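Local coordinates for 2-oxoglutarate-dependent dioxygenase DAO (Oryza sativa subsp. indica, PDB 6KUN), which probably catalyses the irreversible, iron- and 2-oxoglutarate-dependent oxidation of the auxin indole-3-acetic acid to inactive 2-oxoindole-3-acetic acid, at residues Asp278-Leu283 / Glu293-Leu298; Asp255-Pro260 / Arg273-Asp278; Val172-Gly177 / Leu227-His232. All coordinates share one frame; numbering follows the deposited sequence.

In the fold
Contact 3 comes first along the chain and joins strands 168-173 and 232-235 of the four-stranded antiparallel sheet in the jelly-roll core, where the predicted iron ligands lie. Contacts 2 and 1 follow in series near the C-terminus. They share Asp278 and helix 277-287: contact 2 is the two-stranded ribbon leading into the helix, and contact 1 is the tail folding back on it. Their centres are about 11 Å apart, while contact 3 lies about 13 Å from contact 1 and about 17 Å from contact 2. Contacts 1 and 3 both touch indole-3-acetic acid, and the Tyr277 hydroxyl hydrogen-bonds that of Ser176, so the C-terminal helix is tied to the substrate side of the active site.

Contact 1. Residues Asp278-Leu283 / Glu293-Leu298; sequences DDYRRL and EALARL. With IAC (1H-indol-3-ylacetic acid), chain H.
A buried tyrosine gives the largest single share of this interface, yet its hydroxyl finds its polar partner elsewhere, in Asp217 of helix 217-222. Here the C-terminal tail of the jelly-roll dioxygenase doubles back on helix 277-287, and the two segments meet through apolar surfaces. With CG anti to the backbone N (chi1 -180°), the ring of Tyr280 reaches across to the tail. Leu295 crosses it at about a right angle and sets a methyl over one face in a CH-pi contact, CD2 lying 4.1 Å from the centroid of the Tyr280 ring. The other neighbours approach obliquely: Ala294 CB is 3.8 Å from Tyr280 CE1, and Leu298 CD1 is 3.5 Å from Tyr280 CD1. An alanine in place of Tyr280 would remove the ring and the bond to Asp217, and would probably loosen the tail against the helix. One turn on, Leu283 extends the apolar seam toward Ala294 and the aliphatic part of Arg297, whose guanidinium forms a salt bridge with Glu289. Another side of the same helix presents Arg281 to the indole-3-acetic acid pocket. At the more exposed end of the seam, Leu283 CD2 lies 4.0 Å from Ala294 CB.

Contact 2. Residues Asp255-Pro260 / Arg273-Asp278; sequences DTVSAP and REFKYD
Two short antiparallel strands, 256-257 and 275-276, pair just ahead of the C-terminal helix. Val257 and Phe275 form the hydrogen-bonded pair. The bond from Val257 N to Phe275 O is short and nearly straight (2.7 Å, 173° at the hydrogen), whereas the return bond from Phe275 N to Val257 O is longer, at 3.3 Å. A water donates to both Val257 O and Arg273 O, bridging the two segments beyond this pair.

The Val257 side chain lies alongside that of Phe275. Its CB sits over one face of the Phe275 ring, 3.8 Å from the centroid, in a CH-pi contact. CG1, anti to the backbone N, continues to the far end of the ring and meets Phe275 CZ at 3.5 Å. CG2 turns to the other flank, toward Phe275 CE2, and also touches Tyr277 CB. The ring lies within reach because Phe275 CG takes the crowded position between backbone N and carbonyl carbon (chi1 63°). Val218 and Ala221 of helix 217-222 pack against Val257 and Phe275, respectively.

Toward the solvent, Ser258 OG donates to Glu274 OE2 at 3.0 Å, meeting it from above the carboxylate plane. At the opposite end of the pairing, Asp255 grips the start of the helix twice: its carbonyl O accepts Tyr277 N at 2.8 Å, and its OD2, through the syn lone pair, accepts Asp278 N at 2.9 Å. With Lys276 in the N-cap position, the arrangement is an antiparallel two-stranded ribbon running straight into a helix, whose first two backbone N-H groups are taken up by Asp255, the residue just before the partner strand.

Contact 3. Residues Val172-Gly177 / Leu227-His232; sequences VHTDSG and LHNVKH. With AKG (2-oxoglutaric acid), chain G; IAC (1H-indol-3-ylacetic acid), chain H.
The facial triad of two histidines and one carboxylate that marks the Fe(II)/2-oxoglutarate dioxygenases, with its HxD...H signature, is assembled here: His173, Asp175 and His232 are the predicted iron ligands, and all three line the 2-oxoglutarate pocket. The backbones of His173 and His232 form an antiparallel hydrogen-bonded pair, with His173 N to His232 O and His232 N to His173 O both at 3.0 Å. This pairing fixes the two imidazoles on one face of the sheet.

Each histidine CG occupies the crowded position between backbone N and carbonyl carbon, and the rings meet obliquely, their planes at 53°. Their NE2 atoms come within 3.3 Å of each other. Asp175 reaches in from the edge of the His232 ring: its OD1 is 3.2 Å from His232 CE1, and the carboxylate stands nearly perpendicular to the imidazole. Second-shell bonds set these groups in place: His173 ND1 is held by Gln171 O, His232 ND1 donates weakly to Val230 O, and Asp175 OD2 pairs with Thr180. A water links Asp175 N to Val230 O across the segments. Beside the triad, Thr174 CG2 rests on Val230 O at 3.4 Å, its hydroxyl bonded to Asp217. Ser176 OG lies 3.1 Å from the indole nitrogen N of indole-3-acetic acid.

The cosubstrate turns its 2-oxo acid end to the triad. Both NE2 atoms make only long, weak approaches to its O2, while Asp175 OD1 approaches O2 to 3.0 Å. Two carboxylate oxygens so close would probably repel each other unless a cation or a proton lay between them. With ND1-H given to a backbone carbonyl in both rings (weakly in His232), the NE2 lone pairs would probably be left for Fe(II), so the NE2-O2 approaches more likely outline a metal position than true hydrogen bonds.

Contact 1. Residues Asp278-Leu283 / Glu293-Leu298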
loop_
_atom_site.group_PDB
_atom_site.type_symbol
_atom_site.label_atom_id
_atom_site.label_comp_id
_atom_site.label_asym_id
_atom_site.label_seq_id
_atom_site.Cartn_x
_atom_site.Cartn_y
_atom_site.Cartn_z
ATOM N N ASP B 278 24.630 -20.768 18.056
ATOM C CA ASP B 278 24.018 -22.075 17.866
ATOM C C ASP B 278 23.639 -22.696 19.206
ATOM O O ASP B 278 22.510 -23.151 19.389
ATOM C CB ASP B 278 24.965 -23.004 17.104
ATOM C CG ASP B 278 24.277 -24.264 16.615
ATOM O OD1 ASP B 278 23.395 -24.158 15.736
ATOM O OD2 ASP B 278 24.617 -25.360 17.108
ATOM N N ASP B 279 24.582 -22.711 20.145
ATOM C CA ASP B 279 24.317 -23.258 21.469
ATOM C C ASP B 279 23.202 -22.493 22.179
ATOM O O ASP B 279 22.420 -23.070 22.936
ATOM C CB ASP B 279 25.588 -23.240 22.318
ATOM C CG ASP B 279 26.641 -24.247 21.835
ATOM O OD1 ASP B 279 26.302 -25.131 21.020
ATOM O OD2 ASP B 279 27.817 -24.108 22.251
ATOM N N TYR B 280 23.140 -21.177 21.996
ATOM C CA TYR B 280 22.073 -20.427 22.646
ATOM C C TYR B 280 20.716 -20.798 22.061
ATOM O O TYR B 280 19.739 -20.934 22.804
ATOM C CB TYR B 280 22.330 -18.911 22.540
ATOM C CG TYR B 280 21.245 -18.134 23.214
ATOM C CD1 TYR B 280 21.001 -18.268 24.581
ATOM C CD2 TYR B 280 20.408 -17.322 22.473
ATOM C CE1 TYR B 280 19.960 -17.585 25.179
ATOM C CE2 TYR B 280 19.381 -16.647 23.061
ATOM C CZ TYR B 280 19.164 -16.778 24.401
ATOM O OH TYR B 280 18.122 -16.087 24.944
ATOM N N ARG B 281 20.644 -21.005 20.731
ATOM C CA ARG B 281 19.400 -21.491 20.125
ATOM C C ARG B 281 18.959 -22.830 20.702
ATOM O O ARG B 281 17.781 -23.022 21.008
ATOM C CB ARG B 281 19.575 -21.612 18.617
ATOM C CG ARG B 281 19.599 -20.305 17.894
ATOM C CD ARG B 281 19.633 -20.509 16.378
ATOM N NE ARG B 281 18.465 -21.218 15.862
ATOM C CZ ARG B 281 18.413 -21.779 14.653
ATOM N NH1 ARG B 281 19.459 -21.696 13.858
ATOM N NH2 ARG B 281 17.323 -22.402 14.253
ATOM N N ARG B 282 19.900 -23.777 20.827
ATOM C CA ARG B 282 19.618 -25.044 21.488
ATOM C C ARG B 282 19.013 -24.813 22.860
ATOM O O ARG B 282 18.004 -25.432 23.225
ATOM C CB ARG B 282 20.899 -25.857 21.648
ATOM C CG ARG B 282 21.562 -26.297 20.396
ATOM C CD ARG B 282 22.792 -27.169 20.752
ATOM N NE ARG B 282 22.433 -28.323 21.576
ATOM C CZ ARG B 282 22.175 -29.536 21.094
ATOM N NH1 ARG B 282 22.232 -29.764 19.791
ATOM N NH2 ARG B 282 21.856 -30.530 21.894
ATOM N N LEU B 283 19.648 -23.931 23.649
ATOM C CA LEU B 283 19.200 -23.673 25.012
ATOM C C LEU B 283 17.782 -23.116 25.044
ATOM O O LEU B 283 17.000 -23.481 25.921
ATOM C CB LEU B 283 20.171 -22.714 25.702
ATOM C CG LEU B 283 19.995 -22.477 27.207
ATOM C CD1 LEU B 283 20.367 -23.691 28.012
ATOM C CD2 LEU B 283 20.814 -21.246 27.644
ATOM N N GLU B 293 14.587 -15.135 28.766
ATOM C CA GLU B 293 14.882 -15.648 30.100
ATOM C C GLU B 293 16.145 -16.494 30.082
ATOM O O GLU B 293 16.921 -16.485 31.038
ATOM C CB GLU B 293 13.711 -16.484 30.645
ATOM C CG GLU B 293 12.330 -15.841 30.448
ATOM C CD GLU B 293 11.693 -16.314 29.154
ATOM O OE1 GLU B 293 10.463 -16.447 29.110
ATOM O OE2 GLU B 293 12.462 -16.590 28.199
ATOM N N ALA B 294 16.369 -17.244 29.000
ATOM C CA ALA B 294 17.520 -18.135 28.949
ATOM C C ALA B 294 18.842 -17.379 28.994
ATOM O O ALA B 294 19.869 -17.973 29.312
ATOM C CB ALA B 294 17.465 -19.002 27.693
ATOM N N LEU B 295 18.870 -16.084 28.672
ATOM C CA LEU B 295 20.147 -15.383 28.804
ATOM C C LEU B 295 20.631 -15.342 30.244
ATOM O O LEU B 295 21.826 -15.178 30.488
ATOM C CB LEU B 295 20.073 -13.955 28.291
ATOM C CG LEU B 295 20.227 -13.761 26.791
ATOM C CD1 LEU B 295 20.202 -12.242 26.515
ATOM C CD2 LEU B 295 21.466 -14.386 26.212
ATOM N N ALA B 296 19.722 -15.418 31.214
ATOM C CA ALA B 296 20.167 -15.388 32.608
ATOM C C ALA B 296 20.987 -16.621 32.945
ATOM O O ALA B 296 21.794 -16.593 33.872
ATOM C CB ALA B 296 18.977 -15.283 33.562
ATOM N N ARG B 297 20.823 -17.707 32.189
ATOM C CA ARG B 297 21.669 -18.862 32.430
ATOM C C ARG B 297 23.087 -18.639 31.936
ATOM O O ARG B 297 23.936 -19.493 32.166
ATOM C CB ARG B 297 21.043 -20.081 31.749
ATOM C CG ARG B 297 19.574 -20.234 32.104
ATOM C CD ARG B 297 18.944 -21.328 31.333
ATOM N NE ARG B 297 17.556 -21.540 31.700
ATOM C CZ ARG B 297 17.157 -22.291 32.718
ATOM N NH1 ARG B 297 18.054 -22.885 33.495
ATOM N NH2 ARG B 297 15.868 -22.439 32.966
ATOM N N LEU B 298 23.362 -17.521 31.267
ATOM C CA LEU B 298 24.664 -17.237 30.675
ATOM C C LEU B 298 25.396 -16.086 31.374
ATOM O O LEU B 298 26.329 -15.512 30.806
ATOM C CB LEU B 298 24.479 -16.958 29.182
ATOM C CG LEU B 298 23.885 -18.151 28.435
ATOM C CD1 LEU B 298 23.553 -17.900 26.982
ATOM C CD2 LEU B 298 24.885 -19.306 28.529
HETATM C C IAC H . 14.445 -19.710 18.628
HETATM C C1 IAC H . 14.090 -20.410 17.524
HETATM C C2 IAC H . 12.918 -21.207 17.521
HETATM C C3 IAC H . 12.129 -21.263 18.644
HETATM C C4 IAC H . 12.488 -20.537 19.766
HETATM C C5 IAC H . 13.641 -19.794 19.752
HETATM C C7 IAC H . 15.019 -20.181 16.582
HETATM C C8 IAC H . 15.979 -19.326 17.092
HETATM C C17 IAC H . 15.199 -20.677 15.150
HETATM C C18 IAC H . 14.365 -19.901 14.147
HETATM N N IAC H . 15.616 -19.036 18.370
HETATM O O2 IAC H . 13.869 -20.529 13.171
HETATM O O3 IAC H . 14.196 -18.657 14.274
#

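Contact 2. Residues Asp255-Pro260 / Arg273-Asp278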
loop_
_atom_site.group_PDB
_atom_site.type_symbol
_atom_site.label_atom_id
_atom_site.label_comp_id
_atom_site.label_asym_id
_atom_site.label_seq_id
_atom_site.Cartn_x
_atom_site.Cartn_y
_atom_site.Cartn_z
ATOM N N ASP B 255 30.245 -17.534 14.738
ATOM C CA ASP B 255 29.175 -17.916 15.648
ATOM C C ASP B 255 29.404 -17.515 17.105
ATOM O O ASP B 255 28.582 -17.862 17.974
ATOM C CB ASP B 255 28.888 -19.408 15.607
ATOM C CG ASP B 255 27.434 -19.740 15.924
ATOM O OD1 ASP B 255 26.534 -19.090 15.353
ATOM O OD2 ASP B 255 27.180 -20.656 16.729
ATOM N N THR B 256 30.433 -16.746 17.415
ATOM C CA THR B 256 30.673 -16.410 18.810
ATOM C C THR B 256 30.051 -15.074 19.196
ATOM O O THR B 256 30.315 -14.060 18.553
ATOM C CB THR B 256 32.177 -16.351 19.119
ATOM O OG1 THR B 256 32.713 -17.659 19.051
ATOM C CG2 THR B 256 32.428 -15.780 20.501
ATOM N N VAL B 257 29.309 -15.077 20.306
ATOM C CA VAL B 257 28.697 -13.870 20.851
ATOM C C VAL B 257 29.547 -13.393 22.018
ATOM O O VAL B 257 29.572 -14.025 23.085
ATOM C CB VAL B 257 27.246 -14.127 21.282
ATOM C CG1 VAL B 257 26.634 -12.832 21.801
ATOM C CG2 VAL B 257 26.431 -14.706 20.124
ATOM N N SER B 258 30.226 -12.250 21.841
ATOM C CA SER B 258 31.003 -11.653 22.920
ATOM C C SER B 258 31.010 -10.135 22.806
ATOM O O SER B 258 31.343 -9.582 21.762
ATOM C CB SER B 258 32.455 -12.168 22.900
ATOM O OG SER B 258 33.145 -11.651 24.038
ATOM N N ALA B 259 30.615 -9.469 23.879
ATOM C CA ALA B 259 30.545 -8.026 23.872
ATOM C C ALA B 259 31.912 -7.431 23.566
ATOM O O ALA B 259 32.935 -8.005 23.960
ATOM C CB ALA B 259 30.035 -7.509 25.216
ATOM N N PRO B 260 31.975 -6.326 22.833
ATOM C CA PRO B 260 33.255 -5.620 22.667
ATOM C C PRO B 260 33.725 -4.966 23.963
ATOM O O PRO B 260 32.926 -4.514 24.789
ATOM C CB PRO B 260 32.934 -4.573 21.586
ATOM C CG PRO B 260 31.659 -5.112 20.877
ATOM C CD PRO B 260 30.903 -5.814 21.941
ATOM N N ARG B 273 28.781 -14.423 29.843
ATOM C CA ARG B 273 29.924 -15.163 29.326
ATOM C C ARG B 273 29.823 -15.222 27.807
ATOM O O ARG B 273 28.730 -15.099 27.230
ATOM C CB ARG B 273 29.976 -16.576 29.931
ATOM C CG ARG B 273 29.116 -17.599 29.258
ATOM C CD ARG B 273 28.944 -18.845 30.140
ATOM N NE ARG B 273 28.269 -18.532 31.395
ATOM C CZ ARG B 273 27.465 -19.365 32.050
ATOM N NH1 ARG B 273 27.219 -20.574 31.566
ATOM N NH2 ARG B 273 26.895 -18.979 33.175
ATOM N N GLU B 274 30.973 -15.412 27.159
ATOM C CA GLU B 274 30.986 -15.680 25.724
ATOM C C GLU B 274 30.242 -16.989 25.455
ATOM O O GLU B 274 30.319 -17.931 26.256
ATOM C CB GLU B 274 32.411 -15.772 25.185
ATOM C CG GLU B 274 33.230 -14.496 25.348
ATOM C CD GLU B 274 34.614 -14.592 24.729
ATOM O OE1 GLU B 274 35.015 -15.690 24.288
ATOM O OE2 GLU B 274 35.309 -13.562 24.702
ATOM N N PHE B 275 29.491 -17.027 24.342
ATOM C CA PHE B 275 28.757 -18.212 23.955
ATOM C C PHE B 275 28.637 -18.292 22.438
ATOM O O PHE B 275 28.777 -17.297 21.703
ATOM C CB PHE B 275 27.387 -18.291 24.657
ATOM C CG PHE B 275 26.435 -17.155 24.315
ATOM C CD1 PHE B 275 26.457 -15.972 25.050
ATOM C CD2 PHE B 275 25.517 -17.290 23.301
ATOM C CE1 PHE B 275 25.587 -14.942 24.739
ATOM C CE2 PHE B 275 24.636 -16.280 22.985
ATOM C CZ PHE B 275 24.683 -15.109 23.695
ATOM N N LYS B 276 28.388 -19.530 21.971
ATOM C CA LYS B 276 28.090 -19.790 20.574
ATOM C C LYS B 276 26.596 -19.605 20.337
ATOM O O LYS B 276 25.764 -20.196 21.045
ATOM C CB LYS B 276 28.485 -21.225 20.203
ATOM C CG LYS B 276 30.000 -21.488 20.269
ATOM C CD LYS B 276 30.764 -20.738 19.168
ATOM C CE LYS B 276 32.144 -21.351 18.919
ATOM N NZ LYS B 276 32.091 -22.838 18.712
ATOM N N TYR B 277 26.261 -18.827 19.305
ATOM C CA TYR B 277 24.865 -18.548 19.001
ATOM C C TYR B 277 24.059 -19.831 18.806
ATOM O O TYR B 277 22.951 -19.984 19.361
ATOM C CB TYR B 277 24.794 -17.675 17.752
ATOM C CG TYR B 277 23.386 -17.457 17.286
ATOM C CD1 TYR B 277 22.480 -16.811 18.106
ATOM C CD2 TYR B 277 22.955 -17.884 16.026
ATOM C CE1 TYR B 277 21.187 -16.608 17.708
ATOM C CE2 TYR B 277 21.670 -17.662 15.616
ATOM C CZ TYR B 277 20.776 -17.033 16.452
ATOM O OH TYR B 277 19.470 -16.807 16.052
ATOM N N ASP B 278 24.630 -20.768 18.056
ATOM C CA ASP B 278 24.018 -22.075 17.866
ATOM C C ASP B 278 23.639 -22.696 19.206
ATOM O O ASP B 278 22.510 -23.151 19.389
ATOM C CB ASP B 278 24.965 -23.004 17.104
ATOM C CG ASP B 278 24.277 -24.264 16.615
ATOM O OD1 ASP B 278 23.395 -24.158 15.736
ATOM O OD2 ASP B 278 24.617 -25.360 17.108
HETATM O O HOH W 1 28.319 -13.083 25.443
#

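Contact 3. Residues Val172-Gly177 / Leu227-His232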
loop_
_atom_site.group_PDB
_atom_site.type_symbol
_atom_site.label_atom_id
_atom_site.label_comp_id
_atom_site.label_asym_id
_atom_site.label_seq_id
_atom_site.Cartn_x
_atom_site.Cartn_y
_atom_site.Cartn_z
ATOM N N VAL B 172 4.150 -14.389 22.824
ATOM C CA VAL B 172 5.163 -13.429 23.251
ATOM C C VAL B 172 6.552 -14.069 23.257
ATOM O O VAL B 172 6.796 -15.037 23.976
ATOM C CB VAL B 172 4.846 -12.864 24.647
ATOM C CG1 VAL B 172 5.956 -11.867 24.997
ATOM C CG2 VAL B 172 3.491 -12.213 24.700
ATOM N N HIS B 173 7.492 -13.432 22.570
ATOM C CA HIS B 173 8.844 -13.943 22.513
ATOM C C HIS B 173 9.777 -12.803 22.153
ATOM O O HIS B 173 9.347 -11.715 21.758
ATOM C CB HIS B 173 8.962 -15.039 21.465
ATOM C CG HIS B 173 8.733 -14.530 20.075
ATOM N ND1 HIS B 173 7.524 -14.006 19.665
ATOM C CD2 HIS B 173 9.563 -14.416 19.016
ATOM C CE1 HIS B 173 7.610 -13.622 18.406
ATOM N NE2 HIS B 173 8.836 -13.865 17.990
ATOM N N THR B 174 11.065 -13.090 22.253
ATOM C CA THR B 174 12.118 -12.240 21.713
ATOM C C THR B 174 12.683 -12.996 20.517
ATOM O O THR B 174 12.590 -14.208 20.456
ATOM C CB THR B 174 13.232 -11.943 22.723
ATOM O OG1 THR B 174 13.807 -13.181 23.187
ATOM C CG2 THR B 174 12.729 -11.089 23.893
ATOM N N ASP B 175 13.300 -12.266 19.602
ATOM C CA ASP B 175 14.139 -12.892 18.598
ATOM C C ASP B 175 15.457 -13.290 19.246
ATOM O O ASP B 175 16.025 -12.512 20.012
ATOM C CB ASP B 175 14.419 -11.929 17.442
ATOM C CG ASP B 175 13.162 -11.487 16.722
ATOM O OD1 ASP B 175 12.133 -12.189 16.814
ATOM O OD2 ASP B 175 13.212 -10.442 16.055
ATOM N N SER B 176 15.989 -14.467 18.880
ATOM C CA SER B 176 17.238 -14.923 19.483
ATOM C C SER B 176 18.433 -14.122 18.977
ATOM O O SER B 176 19.444 -13.988 19.692
ATOM C CB SER B 176 17.471 -16.410 19.171
ATOM O OG SER B 176 17.520 -16.617 17.777
ATOM N N GLY B 177 18.320 -13.572 17.764
ATOM C CA GLY B 177 19.429 -12.968 17.061
ATOM C C GLY B 177 19.747 -11.546 17.478
ATOM O O GLY B 177 19.285 -11.040 18.501
ATOM N N LEU B 227 21.548 -2.645 24.933
ATOM C CA LEU B 227 20.422 -2.624 23.982
ATOM C C LEU B 227 19.401 -3.658 24.426
ATOM O O LEU B 227 19.768 -4.813 24.697
ATOM C CB LEU B 227 20.884 -2.920 22.566
ATOM C CG LEU B 227 22.006 -2.094 21.949
ATOM C CD1 LEU B 227 22.362 -2.648 20.593
ATOM C CD2 LEU B 227 21.629 -0.664 21.843
ATOM N N HIS B 228 18.143 -3.241 24.489
ATOM C CA HIS B 228 17.075 -4.041 25.060
ATOM C C HIS B 228 16.548 -5.047 24.040
ATOM O O HIS B 228 16.113 -4.659 22.951
ATOM C CB HIS B 228 15.917 -3.137 25.497
ATOM C CG HIS B 228 14.749 -3.884 26.067
ATOM N ND1 HIS B 228 14.854 -4.661 27.204
ATOM C CD2 HIS B 228 13.464 -4.000 25.647
ATOM C CE1 HIS B 228 13.675 -5.204 27.469
ATOM N NE2 HIS B 228 12.809 -4.805 26.552
ATOM N N ASN B 229 16.529 -6.324 24.419
ATOM C CA ASN B 229 15.924 -7.356 23.582
ATOM C C ASN B 229 14.411 -7.326 23.814
ATOM O O ASN B 229 13.917 -7.700 24.883
ATOM C CB ASN B 229 16.518 -8.727 23.866
ATOM C CG ASN B 229 16.584 -9.063 25.321
ATOM O OD1 ASN B 229 16.775 -8.184 26.187
ATOM N ND2 ASN B 229 16.457 -10.345 25.625
ATOM N N VAL B 230 13.676 -6.864 22.803
ATOM C CA VAL B 230 12.296 -6.449 23.001
ATOM C C VAL B 230 11.374 -7.658 22.928
ATOM O O VAL B 230 11.484 -8.494 22.035
ATOM C CB VAL B 230 11.926 -5.369 21.967
ATOM C CG1 VAL B 230 12.104 -5.874 20.486
ATOM C CG2 VAL B 230 10.512 -4.901 22.197
ATOM N N LYS B 231 10.460 -7.766 23.890
ATOM C CA LYS B 231 9.425 -8.775 23.825
ATOM C C LYS B 231 8.332 -8.274 22.898
ATOM O O LYS B 231 7.947 -7.096 22.969
ATOM C CB LYS B 231 8.854 -9.106 25.189
ATOM C CG LYS B 231 9.857 -9.713 26.163
ATOM C CD LYS B 231 9.137 -10.094 27.464
ATOM C CE LYS B 231 10.072 -10.798 28.454
ATOM N NZ LYS B 231 9.369 -11.116 29.729
ATOM N N HIS B 232 7.861 -9.176 22.022
ATOM C CA HIS B 232 6.844 -8.809 21.063
ATOM C C HIS B 232 5.930 -9.984 20.768
ATOM O O HIS B 232 6.262 -11.153 20.994
ATOM C CB HIS B 232 7.423 -8.247 19.745
ATOM C CG HIS B 232 8.328 -9.193 19.011
ATOM N ND1 HIS B 232 9.636 -9.410 19.379
ATOM C CD2 HIS B 232 8.127 -9.942 17.903
ATOM C CE1 HIS B 232 10.192 -10.269 18.549
ATOM N NE2 HIS B 232 9.301 -10.605 17.642
HETATM C C1 AKG G . 8.885 -11.721 14.487
HETATM O O1 AKG G . 9.173 -10.739 13.769
HETATM O O2 AKG G . 9.759 -12.498 14.927
HETATM C C2 AKG G . 7.485 -11.968 14.821
HETATM O O5 AKG G . 7.127 -11.987 15.987
HETATM C C3 AKG G . 6.483 -12.200 13.715
HETATM C C4 AKG G . 6.754 -11.227 12.573
HETATM C C5 AKG G . 5.736 -11.442 11.478
HETATM O O3 AKG G . 4.909 -10.532 11.246
HETATM O O4 AKG G . 5.759 -12.519 10.845
HETATM C C IAC H . 14.445 -19.710 18.628
HETATM C C1 IAC H . 14.090 -20.410 17.524
HETATM C C2 IAC H . 12.918 -21.207 17.521
HETATM C C3 IAC H . 12.129 -21.263 18.644
HETATM C C4 IAC H . 12.488 -20.537 19.766
HETATM C C5 IAC H . 13.641 -19.794 19.752
HETATM C C7 IAC H . 15.019 -20.181 16.582
HETATM C C8 IAC H . 15.979 -19.326 17.092
HETATM C C17 IAC H . 15.199 -20.677 15.150
HETATM C C18 IAC H . 14.365 -19.901 14.147
HETATM N N IAC H . 15.616 -19.036 18.370
HETATM O O2 IAC H . 13.869 -20.529 13.171
HETATM O O3 IAC H . 14.196 -18.657 14.274
HETATM O O HOH W 2 13.311 -9.239 20.218
#